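Local coordinates for protein acetyl-CoA acetyltransferase (Bacillus anthracis, PDB 3SS6) that probably catalyses the reversible thiolase condensation of two acetyl-CoA molecules into acetoacetyl-CoA and free CoA, at residues A[96-101]-A[355-360]; A[379-382]-A[386-389]. One frame throughout, in Å; residues are numbered along the deposited sequence.

Contact 1: residues A[96-101]-A[355-360]; sequences QAIMSA and TGARIT. With K (potassium ion), chain F.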
loop_
_atom_site.group_PDB
_atom_site.type_symbol
_atom_site.label_atom_id
_atom_site.label_comp_id
_atom_site.label_asym_id
_atom_site.label_seq_id
_atom_site.Cartn_x
_atom_site.Cartn_y
_atom_site.Cartn_z
ATOM N N GLN A 96 7.838 23.948 -22.889
ATOM C CA GLN A 96 7.008 25.037 -22.377
ATOM C C GLN A 96 7.768 25.860 -21.329
ATOM O O GLN A 96 7.607 27.084 -21.244
ATOM C CB GLN A 96 5.697 24.500 -21.775
ATOM C CG GLN A 96 4.811 25.600 -21.194
ATOM C CD GLN A 96 4.318 26.547 -22.282
ATOM O OE1 GLN A 96 3.802 26.109 -23.305
ATOM N NE2 GLN A 96 4.495 27.846 -22.072
ATOM N N ALA A 97 8.595 25.197 -20.529
ATOM C CA ALA A 97 9.386 25.920 -19.528
ATOM C C ALA A 97 10.274 26.957 -20.206
ATOM O O ALA A 97 10.401 28.086 -19.737
ATOM C CB ALA A 97 10.233 24.951 -18.675
ATOM N N ILE A 98 10.890 26.565 -21.312
ATOM C CA ILE A 98 11.730 27.492 -22.062
ATOM C C ILE A 98 10.891 28.626 -22.648
ATOM O O ILE A 98 11.316 29.779 -22.648
ATOM C CB ILE A 98 12.489 26.755 -23.174
ATOM C CG1 ILE A 98 13.505 25.799 -22.535
ATOM C CG2 ILE A 98 13.157 27.755 -24.131
ATOM C CD1 ILE A 98 14.027 24.728 -23.492
ATOM N N MET A 99 9.705 28.301 -23.161
ATOM C CA MET A 99 8.814 29.318 -23.721
ATOM C C MET A 99 8.336 30.311 -22.661
ATOM O O MET A 99 8.283 31.520 -22.910
ATOM C CB MET A 99 7.619 28.660 -24.424
ATOM C CG MET A 99 8.062 27.861 -25.645
ATOM S SD MET A 99 6.930 26.518 -26.052
ATOM C CE MET A 99 5.382 27.413 -26.219
ATOM N N SER A 100 8.010 29.792 -21.483
ATOM C CA SER A 100 7.562 30.626 -20.384
ATOM C C SER A 100 8.696 31.536 -19.902
ATOM O O SER A 100 8.462 32.703 -19.562
ATOM C CB SER A 100 7.019 29.759 -19.250
ATOM O OG SER A 100 5.782 29.168 -19.630
ATOM N N ALA A 101 9.919 31.013 -19.901
ATOM C CA ALA A 101 11.085 31.836 -19.583
ATOM C C ALA A 101 11.223 32.952 -20.614
ATOM O O ALA A 101 11.467 34.127 -20.272
ATOM C CB ALA A 101 12.360 30.980 -19.560
ATOM N N THR A 355 12.367 16.036 -21.986
ATOM C CA THR A 355 12.639 15.901 -23.416
ATOM C C THR A 355 12.506 17.179 -24.240
ATOM O O THR A 355 13.305 17.420 -25.153
ATOM C CB THR A 355 11.788 14.782 -24.022
ATOM O OG1 THR A 355 12.240 13.534 -23.484
ATOM C CG2 THR A 355 11.928 14.757 -25.545
ATOM N N GLY A 356 11.490 17.984 -23.944
ATOM C CA GLY A 356 11.292 19.209 -24.702
ATOM C C GLY A 356 12.461 20.155 -24.570
ATOM O O GLY A 356 12.783 20.880 -25.521
ATOM N N ALA A 357 13.099 20.143 -23.396
ATOM C CA ALA A 357 14.331 20.908 -23.183
ATOM C C ALA A 357 15.552 20.175 -23.739
ATOM O O ALA A 357 16.442 20.795 -24.316
ATOM C CB ALA A 357 14.527 21.208 -21.704
ATOM N N ARG A 358 15.587 18.855 -23.571
ATOM C CA ARG A 358 16.707 18.035 -24.052
ATOM C C ARG A 358 16.950 18.189 -25.556
ATOM O O ARG A 358 18.088 18.413 -25.992
ATOM C CB ARG A 358 16.472 16.557 -23.676
ATOM C CG ARG A 358 17.747 15.712 -23.545
ATOM C CD ARG A 358 18.312 15.353 -24.938
ATOM N NE ARG A 358 17.369 14.538 -25.702
ATOM C CZ ARG A 358 17.512 14.253 -26.995
ATOM N NH1 ARG A 358 18.546 14.737 -27.665
ATOM N NH2 ARG A 358 16.627 13.479 -27.615
ATOM N N ILE A 359 15.884 18.101 -26.350
ATOM C CA ILE A 359 16.056 18.197 -27.798
ATOM C C ILE A 359 16.486 19.599 -28.203
ATOM O O ILE A 359 17.155 19.771 -29.224
ATOM C CB ILE A 359 14.812 17.721 -28.605
ATOM C CG1 ILE A 359 13.601 18.641 -28.388
ATOM C CG2 ILE A 359 14.492 16.262 -28.262
ATOM C CD1 ILE A 359 12.379 18.264 -29.257
ATOM N N THR A 360 16.129 20.596 -27.393
ATOM C CA THR A 360 16.548 21.973 -27.678
ATOM C C THR A 360 18.048 22.129 -27.400
ATOM O O THR A 360 18.785 22.714 -28.198
ATOM C CB THR A 360 15.713 22.998 -26.881
ATOM O OG1 THR A 360 14.318 22.810 -27.188
ATOM C CG2 THR A 360 16.118 24.430 -27.243
HETATM K K K F . 4.003 30.548 -17.732
#

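Contact 2: residues A[379-382]-A[386-389]; sequences LCVG and GVAL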
loop_
_atom_site.group_PDB
_atom_site.type_symbol
_atom_site.label_atom_id
_atom_site.label_comp_id
_atom_site.label_asym_id
_atom_site.label_seq_id
_atom_site.Cartn_x
_atom_site.Cartn_y
_atom_site.Cartn_z
ATOM N N LEU A 379 7.650 18.664 -30.616
ATOM C CA LEU A 379 7.262 17.342 -30.139
ATOM C C LEU A 379 5.783 17.219 -29.859
ATOM O O LEU A 379 5.122 18.216 -29.602
ATOM C CB LEU A 379 8.106 16.935 -28.923
ATOM C CG LEU A 379 7.911 17.581 -27.555
ATOM C CD1 LEU A 379 8.923 16.953 -26.613
ATOM C CD2 LEU A 379 8.098 19.090 -27.615
ATOM N N CYS A 380 5.280 15.984 -29.935
ATOM C CA CYS A 380 3.887 15.684 -29.647
ATOM C C CYS A 380 3.736 15.598 -28.136
ATOM O O CYS A 380 4.720 15.489 -27.404
ATOM C CB CYS A 380 3.449 14.365 -30.299
ATOM S SG CYS A 380 4.323 12.883 -29.645
ATOM N N VAL A 381 2.494 15.660 -27.683
ATOM C CA VAL A 381 2.186 15.741 -26.260
ATOM C C VAL A 381 0.958 14.896 -25.971
ATOM O O VAL A 381 -0.058 15.029 -26.653
ATOM C CB VAL A 381 1.869 17.199 -25.879
ATOM C CG1 VAL A 381 1.515 17.312 -24.398
ATOM C CG2 VAL A 381 3.037 18.106 -26.244
ATOM N N GLY A 382 1.036 14.018 -24.971
ATOM C CA GLY A 382 -0.139 13.252 -24.589
ATOM C C GLY A 382 -1.266 14.217 -24.267
ATOM O O GLY A 382 -1.027 15.286 -23.706
ATOM N N GLY A 386 0.678 19.794 -29.842
ATOM C CA GLY A 386 1.979 19.900 -30.478
ATOM C C GLY A 386 2.599 21.220 -30.067
ATOM O O GLY A 386 1.896 22.215 -29.932
ATOM N N VAL A 387 3.910 21.234 -29.867
ATOM C CA VAL A 387 4.606 22.463 -29.510
ATOM C C VAL A 387 5.847 22.564 -30.381
ATOM O O VAL A 387 6.477 21.553 -30.665
ATOM C CB VAL A 387 4.999 22.463 -28.023
ATOM C CG1 VAL A 387 5.657 23.784 -27.639
ATOM C CG2 VAL A 387 3.762 22.210 -27.162
ATOM N N ALA A 388 6.168 23.775 -30.840
ATOM C CA ALA A 388 7.364 23.982 -31.656
ATOM C C ALA A 388 8.125 25.231 -31.228
ATOM O O ALA A 388 7.528 26.247 -30.845
ATOM C CB ALA A 388 7.001 24.059 -33.141
ATOM N N LEU A 389 9.450 25.141 -31.306
ATOM C CA LEU A 389 10.340 26.212 -30.898
ATOM C C LEU A 389 11.285 26.514 -32.057
ATOM O O LEU A 389 11.845 25.600 -32.663
ATOM C CB LEU A 389 11.137 25.765 -29.662
ATOM C CG LEU A 389 12.102 26.791 -29.071
ATOM C CD1 LEU A 389 11.356 28.031 -28.601
ATOM C CD2 LEU A 389 12.877 26.156 -27.919
#

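Contact 1: residues A[96-101]-A[355-360]
Between 96-101 and 355-360 a single methyl group makes the contact: CD1 of Ile98 reaches across to Ala357 and Thr360, and no hydrogen bond crosses the gap. The nearest CA atoms, those of Ile98 and Ala357, are 7.2 Å apart. CD1 meets the second helix end-on, 3.8 Å from Ala357 CA and 4.0 Å from Ala357 CB, one turn short of Thr360, whose CB lies 4.2 Å away. The reach comes from an extended end of the isoleucine (chi2 163°), which drives CD1 straight out from the first helix.

Thr360 is turned to a different job. Its OG1 lies opposite the carbonyl carbon across CA-CB (chi1 -57°) and swings back to Gly356 O, donating a 3.0 Å bond. That matters because the helix is kinked here: Thr360 N makes just a weak bond to Ala357 O, so the hydroxyl takes up the carbonyl that the backbone would normally use.

Both helices, 93-107 and 352-370, belong to the buried helical layer at the middle of the thiolase fold, one from each half of the chain. Ile98 therefore also touches Leu258 and Leu260 on one sheet strand and Ile277 and Leu389 on others. Helix 93-107 starts just after Cys91, which is oxidised to S-hydroxycysteine.

Its far side looks toward the second subunit. Ser100 OG binds the potassium ion at 2.9 Å, together with Tyr85 OH and with Tyr85 and Ser100 of the second subunit. Gln96 NE2 donates to Ser100 OG, 3.1 Å away and in the plane of its amide, with an almost straight N-H line of 169°. The other amide end, OE1, takes a bond from Arg89 NH2, which fixes the amide's flip.

Contact 2: residues A[379-382]-A[386-389]
Val387 and Leu379 are paired by two backbone bonds: Leu379 N gives to Val387 O at 3.1 Å, and Val387 N returns to Leu379 O at 3.3 Å. This is the antiparallel hydrogen-bonded pair of the hairpin 374-381/385-393, with the strands running at 150° to each other. Next to it, Cys380 and Gly386 form the non-hydrogen-bonded pair, and Gly386 CA passes 3.7 Å from Leu379 O.

Start at CB of Val387, which rises from the same face of the sheet as Leu379. There the side chain forks. CG1, anti to the backbone N (chi1 -177°), runs up to the helix above and lies 3.4 Å from Met99 SD. CG2 turns the other way, toward the hairpin bend, and meets CG2 of Val381 at 4.3 Å, a loose apolar touch. Met95 and Ser92 also pack on this valine.

Val387 O takes a second bond, from Ser378 OG, while Gly386 and Ala388 bond to strand 275-284 on the other edge. The Leu379-Val387 pair thus satisfies its polar backbone atoms within the sheet, while Val387 turns methyl groups to Met95 and Met99 of helix 93-107.

In the fold
Both contacts are buried in the core, their centres 10 Å apart, and they lie in neighbouring layers. Contact 1 brings together helices from the two halves of the chain, whereas contact 2 stays within one hairpin of the C-terminal half. Helix 352-370 is followed in the chain by strand 374-381, so the two share a connection as well as an interface: Leu379 CD1 packs 3.8 Å from Gly356 CA, and Leu389 CD2 lies 3.7 Å from Thr360 OG1. The chemistry splits accordingly. Between helices it is sparse methyl packing, with polar work kept inside each helix or turned outward to the subunit interface; between strands it is backbone hydrogen bonding.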